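Local coordinates for protein D-alanyl-D-alanine carboxypeptidase (Vibrio cholerae, PDB 5TR7) that probably removes the terminal D-alanine from peptidoglycan precursors, as a serine-type, penicillin-binding carboxypeptidase of the peptidase S11 family, at residues M14-G19 / L156-I161; N196-K201 / V213-E218; M221-V226 / K242-G247. All blocks are in the same frame, centred on the assembly; numbering follows the deposited sequence.

Contact 1: M14-G19 / L156-I161; sequences MDYHSG and LGQALI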
loop_
_atom_site.group_PDB
_atom_site.type_symbol
_atom_site.label_atom_id
_atom_site.label_comp_id
_atom_site.label_asym_id
_atom_site.label_seq_id
_atom_site.Cartn_x
_atom_site.Cartn_y
_atom_site.Cartn_z
ATOM N N MET A 14 15.611 1.135 -2.098
ATOM C CA MET A 14 16.170 1.323 -0.775
ATOM C C MET A 14 16.536 0.041 -0.104
ATOM O O MET A 14 15.805 -0.942 -0.181
ATOM C CB MET A 14 15.123 2.054 0.073
ATOM C CG MET A 14 15.441 2.203 1.547
ATOM S SD MET A 14 14.103 2.974 2.463
ATOM C CE MET A 14 14.368 4.684 2.019
ATOM N N ASP A 15 17.689 0.057 0.537
ATOM C CA ASP A 15 18.112 -1.069 1.371
ATOM C C ASP A 15 17.241 -1.012 2.649
ATOM O O ASP A 15 17.255 -0.020 3.352
ATOM C CB ASP A 15 19.601 -0.926 1.735
ATOM C CG ASP A 15 20.011 -1.795 2.905
ATOM O OD1 ASP A 15 19.526 -2.931 3.063
ATOM O OD2 ASP A 15 20.810 -1.301 3.705
ATOM N N TYR A 16 16.503 -2.077 2.932
ATOM C CA TYR A 16 15.637 -2.128 4.074
ATOM C C TYR A 16 16.392 -1.980 5.358
ATOM O O TYR A 16 15.882 -1.357 6.267
ATOM C CB TYR A 16 14.817 -3.448 4.161
ATOM C CG TYR A 16 14.105 -3.624 5.490
ATOM C CD1 TYR A 16 12.809 -3.128 5.681
ATOM C CD2 TYR A 16 14.707 -4.282 6.554
ATOM C CE1 TYR A 16 12.185 -3.256 6.894
ATOM C CE2 TYR A 16 14.052 -4.438 7.775
ATOM C CZ TYR A 16 12.793 -3.912 7.929
ATOM O OH TYR A 16 12.110 -3.993 9.147
ATOM N N HIS A 17 17.571 -2.590 5.476
ATOM C CA HIS A 17 18.316 -2.560 6.738
ATOM C C HIS A 17 18.775 -1.162 7.189
ATOM O O HIS A 17 18.396 -0.703 8.254
ATOM C CB HIS A 17 19.510 -3.530 6.716
ATOM C CG HIS A 17 19.130 -4.938 6.349
ATOM N ND1 HIS A 17 18.085 -5.615 6.966
ATOM C CD2 HIS A 17 19.652 -5.807 5.447
ATOM C CE1 HIS A 17 17.952 -6.817 6.419
ATOM N NE2 HIS A 17 18.881 -6.953 5.490
ATOM N N SER A 18 19.557 -0.498 6.361
ATOM C CA SER A 18 20.112 0.816 6.690
ATOM C C SER A 18 19.251 1.955 6.256
ATOM O O SER A 18 19.429 3.049 6.735
ATOM C CB SER A 18 21.434 1.016 5.963
ATOM O OG SER A 18 21.197 1.088 4.557
ATOM N N GLY A 19 18.347 1.723 5.327
ATOM C CA GLY A 19 17.524 2.814 4.774
ATOM C C GLY A 19 18.229 3.599 3.690
ATOM O O GLY A 19 17.719 4.603 3.183
ATOM N N LEU A 156 7.359 4.273 3.927
ATOM C CA LEU A 156 6.130 3.684 4.407
ATOM C C LEU A 156 6.134 2.171 4.267
ATOM O O LEU A 156 5.686 1.452 5.160
ATOM C CB LEU A 156 4.913 4.307 3.728
ATOM C CG LEU A 156 3.533 3.826 4.126
ATOM C CD1 LEU A 156 3.293 4.066 5.581
ATOM C CD2 LEU A 156 2.458 4.493 3.339
ATOM N N GLY A 157 6.580 1.714 3.120
ATOM C CA GLY A 157 6.670 0.258 2.877
ATOM C C GLY A 157 7.611 -0.360 3.918
ATOM O O GLY A 157 7.319 -1.406 4.489
ATOM N N GLN A 158 8.770 0.280 4.124
ATOM C CA GLN A 158 9.756 -0.180 5.086
ATOM C C GLN A 158 9.141 -0.238 6.497
ATOM O O GLN A 158 9.346 -1.212 7.235
ATOM C CB GLN A 158 10.974 0.778 5.098
ATOM C CG GLN A 158 12.045 0.463 6.143
ATOM C CD GLN A 158 13.097 1.547 6.301
ATOM O OE1 GLN A 158 12.813 2.723 6.350
ATOM N NE2 GLN A 158 14.334 1.134 6.282
ATOM N N ALA A 159 8.410 0.809 6.866
ATOM C CA ALA A 159 7.764 0.867 8.195
ATOM C C ALA A 159 6.729 -0.213 8.396
ATOM O O ALA A 159 6.530 -0.671 9.530
ATOM C CB ALA A 159 7.104 2.228 8.401
ATOM N N LEU A 160 6.032 -0.569 7.319
ATOM C CA LEU A 160 5.054 -1.641 7.411
ATOM C C LEU A 160 5.727 -2.947 7.811
ATOM O O LEU A 160 5.261 -3.678 8.681
ATOM C CB LEU A 160 4.313 -1.881 6.090
ATOM C CG LEU A 160 3.126 -1.032 5.704
ATOM C CD1 LEU A 160 2.803 -1.218 4.205
ATOM C CD2 LEU A 160 1.933 -1.281 6.619
ATOM N N ILE A 161 6.798 -3.276 7.116
ATOM C CA ILE A 161 7.555 -4.507 7.414
ATOM C C ILE A 161 8.196 -4.413 8.764
ATOM O O ILE A 161 8.207 -5.331 9.542
ATOM C CB ILE A 161 8.650 -4.620 6.388
ATOM C CG1 ILE A 161 8.039 -4.773 4.994
ATOM C CG2 ILE A 161 9.634 -5.714 6.762
ATOM C CD1 ILE A 161 9.058 -4.615 3.865
#
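Tyr16 and Gln158 carry a mixed polar and apolar contact in which the turn leaving strand 10-15 is tied to the flank of helix 150-163. With CG anti to its backbone N (chi1 176°) and the chain extended beyond it, the Gln158 side chain runs from the helix to the turn, where NE2 donates to Tyr16 O at 2.9 Å. The acceptor lies in the plane of the amide, while the donor is tilted 30° from the plane of the carbonyl. The phenol comes back the other way: its CD1 rests 3.7 Å from Gln158 CG, with ring and amide planes 77° apart, and Gln158 O lies at the ring edge. Further along the helix, Ile161 CG2 packs obliquely against the ring at Tyr16 CE1, 3.5 Å away. The turn that presents Tyr16 O is organised by Asp15, whose OD2 takes bonds from both Ser18 N and Ser18 OG, 2.6 Å for the hydroxyl, on one face of the carboxylate. Gly19 N closes back on Asp15 O. An Asx motif at a strand end, gripped by a glutamine from a helix, thus joins the five-stranded sheet of this penicillin-binding fold to its helical part.

Contact 2: N196-K201 / V213-E218; sequences NVDGIK and VSSATE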
loop_
_atom_site.group_PDB
_atom_site.type_symbol
_atom_site.label_atom_id
_atom_site.label_comp_id
_atom_site.label_asym_id
_atom_site.label_seq_id
_atom_site.Cartn_x
_atom_site.Cartn_y
_atom_site.Cartn_z
ATOM N N ASN A 196 11.896 -13.804 -4.206
ATOM C CA ASN A 196 11.090 -13.859 -3.002
ATOM C C ASN A 196 10.534 -12.454 -2.708
ATOM O O ASN A 196 11.017 -11.733 -1.849
ATOM C CB ASN A 196 11.889 -14.421 -1.827
ATOM C CG ASN A 196 12.588 -15.783 -2.165
ATOM O OD1 ASN A 196 12.100 -16.886 -1.818
ATOM N ND2 ASN A 196 13.709 -15.706 -2.927
ATOM N N VAL A 197 9.536 -12.074 -3.484
ATOM C CA VAL A 197 8.801 -10.833 -3.353
ATOM C C VAL A 197 7.613 -11.139 -2.476
ATOM O O VAL A 197 6.807 -12.022 -2.780
ATOM C CB VAL A 197 8.281 -10.384 -4.705
ATOM C CG1 VAL A 197 7.496 -9.098 -4.554
ATOM C CG2 VAL A 197 9.456 -10.181 -5.660
ATOM N N ASP A 198 7.502 -10.447 -1.350
ATOM C CA ASP A 198 6.427 -10.699 -0.414
ATOM C C ASP A 198 5.566 -9.433 -0.129
ATOM O O ASP A 198 4.825 -9.391 0.828
ATOM C CB ASP A 198 7.034 -11.345 0.866
ATOM C CG ASP A 198 8.005 -10.423 1.586
ATOM O OD1 ASP A 198 8.174 -9.253 1.134
ATOM O OD2 ASP A 198 8.620 -10.887 2.593
ATOM N N GLY A 199 5.664 -8.430 -0.998
ATOM C CA GLY A 199 4.871 -7.233 -0.910
ATOM C C GLY A 199 5.220 -6.301 -2.074
ATOM O O GLY A 199 6.072 -6.616 -2.884
ATOM N N ILE A 200 4.640 -5.115 -2.126
ATOM C CA ILE A 200 3.715 -4.633 -1.120
ATOM C C ILE A 200 2.369 -4.241 -1.722
ATOM O O ILE A 200 1.379 -4.924 -1.548
ATOM C CB ILE A 200 4.302 -3.439 -0.351
ATOM C CG1 ILE A 200 5.735 -3.733 0.082
ATOM C CG2 ILE A 200 3.420 -3.034 0.814
ATOM C CD1 ILE A 200 6.301 -2.720 1.096
ATOM N N LYS A 201 2.321 -3.143 -2.440
ATOM C CA LYS A 201 1.052 -2.659 -2.904
ATOM C C LYS A 201 1.152 -2.029 -4.261
ATOM O O LYS A 201 2.039 -1.297 -4.592
ATOM C CB LYS A 201 0.549 -1.603 -1.906
ATOM C CG LYS A 201 -0.863 -1.071 -2.131
ATOM C CD LYS A 201 -1.863 -2.118 -1.721
ATOM C CE LYS A 201 -3.297 -1.696 -2.023
ATOM N NZ LYS A 201 -3.702 -1.760 -3.453
ATOM N N VAL A 213 4.848 -0.611 -5.122
ATOM C CA VAL A 213 5.775 -0.562 -3.979
ATOM C C VAL A 213 6.061 -2.035 -3.727
ATOM O O VAL A 213 5.147 -2.760 -3.382
ATOM C CB VAL A 213 5.210 0.094 -2.736
ATOM C CG1 VAL A 213 6.229 0.097 -1.622
ATOM C CG2 VAL A 213 4.923 1.503 -3.046
ATOM N N SER A 214 7.305 -2.477 -3.892
ATOM C CA SER A 214 7.621 -3.869 -3.685
ATOM C C SER A 214 8.703 -4.068 -2.646
ATOM O O SER A 214 9.388 -3.133 -2.336
ATOM C CB SER A 214 8.078 -4.500 -5.016
ATOM O OG SER A 214 9.193 -3.781 -5.544
ATOM N N SER A 215 8.811 -5.293 -2.095
ATOM C CA SER A 215 9.874 -5.645 -1.217
ATOM C C SER A 215 10.212 -7.096 -1.509
ATOM O O SER A 215 9.334 -7.862 -1.795
ATOM C CB SER A 215 9.520 -5.449 0.276
ATOM O OG SER A 215 10.646 -5.688 1.104
ATOM N N ALA A 216 11.481 -7.467 -1.346
ATOM C CA ALA A 216 11.930 -8.808 -1.597
ATOM C C ALA A 216 13.124 -9.109 -0.783
ATOM O O ALA A 216 13.819 -8.193 -0.319
ATOM C CB ALA A 216 12.297 -8.957 -3.103
ATOM N N THR A 217 13.371 -10.409 -0.625
ATOM C CA THR A 217 14.534 -10.873 0.093
ATOM C C THR A 217 15.324 -11.852 -0.769
ATOM O O THR A 217 14.789 -12.480 -1.691
ATOM C CB THR A 217 14.200 -11.567 1.414
ATOM O OG1 THR A 217 13.385 -12.693 1.174
ATOM C CG2 THR A 217 13.471 -10.639 2.375
ATOM N N GLU A 218 16.612 -11.958 -0.449
ATOM C CA GLU A 218 17.570 -12.884 -1.130
ATOM C C GLU A 218 18.736 -12.981 -0.153
ATOM O O GLU A 218 19.380 -11.986 0.193
ATOM C CB GLU A 218 17.998 -12.381 -2.530
ATOM C CG GLU A 218 18.913 -13.350 -3.274
ATOM C CD GLU A 218 19.574 -12.785 -4.549
ATOM O OE1 GLU A 218 20.837 -12.717 -4.562
ATOM O OE2 GLU A 218 18.867 -12.387 -5.513
#
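Val213 O is gripped by two backbone donors of the opposite strand, Ile200 N at 2.7 Å and Lys201 N at 3.0 Å, both in the plane of the carbonyl. Because Ile200 and Lys201 together face this one residue, the pairing is a classic beta bulge, with a cis peptide bond just before Ile200. Beyond it Val213 N returns a nearly straight bond to Lys201 O, 173° at the hydrogen.

On the other side of the bulge the ladder is less regular. Ser215 N donates to Gly199 O from above the carbonyl plane, and Ser215 O accepts from Asp198 N over 3.2 Å. Thr217 N then bonds to Asn196 O, which Ala216 CA also approaches closely in a C-H...O contact.

These strands form a beta hairpin at the edge of the five-stranded antiparallel sheet, and its outer strand carries the lysine of the K(T/S)G-type motif expected in penicillin-binding proteins. Lys201 is the predicted substrate-binding residue; its NZ is hydrogen-bonded to Ser98, and its side chain also touches Ser35, both predicted active-site serines.

The remaining polar ends look to other partners. Asp198 OD1 lies 3.4 Å from Ser215 O, but two acceptors make no bond; OD1 is satisfied by Tyr168 OH and OD2 by a salt bridge to Arg222. The same arginine reaches Ser215 OG, which also bonds to Leu223 O. Apolar contacts fill in between: Ile200 CD1 meets Val213 CG1 obliquely at 3.9 Å, near Met39 of helix 37-50, while Val197 CG2 lies 4.0 Å from Ala216 CB on the sheet face that, at Ala216, meets Phe248 of helix 233-251.

Contact 3: M221-V226 / K242-G247; sequences MRLVAV and KLLSYG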
loop_
_atom_site.group_PDB
_atom_site.type_symbol
_atom_site.label_atom_id
_atom_site.label_comp_id
_atom_site.label_asym_id
_atom_site.label_seq_id
_atom_site.Cartn_x
_atom_site.Cartn_y
_atom_site.Cartn_z
ATOM N N MET A 221 19.618 -10.299 2.495
ATOM C CA MET A 221 19.238 -8.985 2.029
ATOM C C MET A 221 17.754 -8.771 1.936
ATOM O O MET A 221 17.003 -9.708 1.704
ATOM C CB MET A 221 19.830 -8.746 0.644
ATOM C CG MET A 221 21.353 -8.771 0.608
ATOM S SD MET A 221 22.028 -8.632 -1.070
ATOM C CE MET A 221 21.924 -10.305 -1.774
ATOM N N ARG A 222 17.346 -7.525 2.141
ATOM C CA ARG A 222 15.972 -7.128 1.940
ATOM C C ARG A 222 15.993 -5.763 1.332
ATOM O O ARG A 222 16.711 -4.837 1.815
ATOM C CB ARG A 222 15.083 -7.135 3.162
ATOM C CG ARG A 222 13.650 -6.651 2.818
ATOM C CD ARG A 222 12.668 -6.588 3.984
ATOM N NE ARG A 222 12.093 -7.884 4.363
ATOM C CZ ARG A 222 11.089 -8.472 3.753
ATOM N NH1 ARG A 222 10.685 -9.605 4.199
ATOM N NH2 ARG A 222 10.515 -7.963 2.641
ATOM N N LEU A 223 15.237 -5.643 0.240
ATOM C CA LEU A 223 15.136 -4.376 -0.447
ATOM C C LEU A 223 13.724 -3.926 -0.516
ATOM O O LEU A 223 12.835 -4.739 -0.508
ATOM C CB LEU A 223 15.626 -4.507 -1.877
ATOM C CG LEU A 223 17.066 -4.983 -2.091
ATOM C CD1 LEU A 223 17.256 -5.383 -3.580
ATOM C CD2 LEU A 223 18.041 -3.872 -1.664
ATOM N N VAL A 224 13.538 -2.609 -0.582
ATOM C CA VAL A 224 12.233 -2.006 -0.799
ATOM C C VAL A 224 12.385 -1.171 -2.070
ATOM O O VAL A 224 13.313 -0.373 -2.173
ATOM C CB VAL A 224 11.816 -1.119 0.359
ATOM C CG1 VAL A 224 10.503 -0.436 0.033
ATOM C CG2 VAL A 224 11.629 -1.952 1.602
ATOM N N ALA A 225 11.504 -1.369 -3.029
ATOM C CA ALA A 225 11.500 -0.587 -4.274
ATOM C C ALA A 225 10.154 0.054 -4.550
ATOM O O ALA A 225 9.095 -0.462 -4.158
ATOM C CB ALA A 225 11.870 -1.461 -5.461
ATOM N N VAL A 226 10.211 1.255 -5.091
ATOM C CA VAL A 226 8.992 1.960 -5.456
ATOM C C VAL A 226 9.163 2.382 -6.916
ATOM O O VAL A 226 10.198 2.956 -7.298
ATOM C CB VAL A 226 8.823 3.233 -4.601
ATOM C CG1 VAL A 226 7.591 3.987 -5.012
ATOM C CG2 VAL A 226 8.795 2.870 -3.142
ATOM N N LYS A 242 13.738 -5.492 -12.352
ATOM C CA LYS A 242 15.088 -5.018 -12.720
ATOM C C LYS A 242 15.654 -4.233 -11.567
ATOM O O LYS A 242 16.786 -4.426 -11.188
ATOM C CB LYS A 242 15.136 -4.070 -13.917
ATOM C CG LYS A 242 14.870 -4.675 -15.250
ATOM C CD LYS A 242 14.634 -3.602 -16.325
ATOM C CE LYS A 242 14.147 -4.331 -17.569
ATOM N NZ LYS A 242 13.436 -3.432 -18.518
ATOM N N LEU A 243 14.867 -3.328 -11.044
ATOM C CA LEU A 243 15.317 -2.507 -9.967
ATOM C C LEU A 243 15.773 -3.366 -8.833
ATOM O O LEU A 243 16.819 -3.162 -8.316
ATOM C CB LEU A 243 14.207 -1.583 -9.533
ATOM C CG LEU A 243 14.593 -0.309 -8.828
ATOM C CD1 LEU A 243 15.788 0.358 -9.457
ATOM C CD2 LEU A 243 13.417 0.623 -8.781
ATOM N N LEU A 244 14.981 -4.350 -8.465
ATOM C CA LEU A 244 15.325 -5.233 -7.344
ATOM C C LEU A 244 16.568 -6.080 -7.631
ATOM O O LEU A 244 17.431 -6.195 -6.756
ATOM C CB LEU A 244 14.151 -6.138 -6.955
ATOM C CG LEU A 244 12.961 -5.464 -6.289
ATOM C CD1 LEU A 244 11.730 -6.365 -6.343
ATOM C CD2 LEU A 244 13.238 -5.071 -4.861
ATOM N N SER A 245 16.673 -6.690 -8.814
ATOM C CA SER A 245 17.857 -7.506 -9.140
ATOM C C SER A 245 19.121 -6.690 -9.060
ATOM O O SER A 245 20.143 -7.181 -8.595
ATOM C CB SER A 245 17.795 -8.102 -10.540
ATOM O OG SER A 245 16.637 -8.848 -10.629
ATOM N N TYR A 246 19.061 -5.457 -9.541
ATOM C CA TYR A 246 20.209 -4.589 -9.456
ATOM C C TYR A 246 20.618 -4.410 -7.976
ATOM O O TYR A 246 21.762 -4.485 -7.628
ATOM C CB TYR A 246 19.873 -3.223 -10.081
ATOM C CG TYR A 246 20.875 -2.155 -9.759
ATOM C CD1 TYR A 246 22.120 -2.100 -10.438
ATOM C CD2 TYR A 246 20.610 -1.220 -8.809
ATOM C CE1 TYR A 246 23.085 -1.126 -10.139
ATOM C CE2 TYR A 246 21.531 -0.198 -8.517
ATOM C CZ TYR A 246 22.769 -0.176 -9.148
ATOM O OH TYR A 246 23.630 0.825 -8.793
ATOM N N GLY A 247 19.670 -4.227 -7.105
ATOM C CA GLY A 247 19.997 -4.023 -5.682
ATOM C C GLY A 247 20.666 -5.265 -5.094
ATOM O O GLY A 247 21.585 -5.145 -4.293
#
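Leu223 and Ala225 of one sheet strand meet Leu243, Leu244 and Gly247 of helix 233-251 in a helix-on-sheet packing carried by aliphatic side chains, with no hydrogen bond between the two segments. It belongs to the alpha/beta part of the serine penicillin-binding fold, where the C-terminal helix of the modelled chain packs against one face of the antiparallel sheet. The short segments run in roughly opposite directions, 148° between them, with axes 8.8 Å apart at closest approach. Strand alternation sorts the residues: Leu223 and Ala225 direct their CB atoms to the helix, whereas Val224 and Val226 direct theirs away.

Leu243 is the first residue of the helical segment to touch the strand. Its CD2 comes within 4.2 Å of Ala225 CB and skirts the backbone at Val226 O, and the side chain also touches Tyr11 and Leu13 of strand 10-15, so this leucine bridges two neighbouring strands.

Leu244 follows with the broader contact. CG lies anti to the carbonyl carbon (chi1 -70°), and its CD2 branch settles between the two inward-facing strand residues, 3.9 Å from Leu223 CB and the same distance from Ala225 CB. Its side chain also touches Ser214 on the next strand and Met195 in a loop. The two leucines therefore splay over different neighbours of strand 221-230.

At Gly247 the helix comes back to the strand with bare backbone. A CB on this residue would clash with Leu223 CD1; in its absence that methyl lies 3.7 Å from Gly247 CA and 3.3 Å from Leu244 O.

All three contacts converge on the five-stranded antiparallel sheet, illustrating how one sheet can organise material on both its faces. Along the chain they follow in series, contact 1 closing before contact 2 opens and contact 2 before contact 3. Their centres lie about 11 Å apart for contacts 1 and 2 and for contacts 1 and 3, and about 8 Å for contacts 2 and 3. Strand 221-230 sits between strands 10-15 and 209-218, bonding to Met14 and Tyr16 on one flank and to Ser214 on the other. Helix 150-163 of contact 1 also packs on contact 2 through Gly157, Leu160 and Ile161. Strand 196-205, which carries the predicted substrate-binding Lys201, is thus paired to a sheet with helix 150-163 on one face and helix 233-251 on the other.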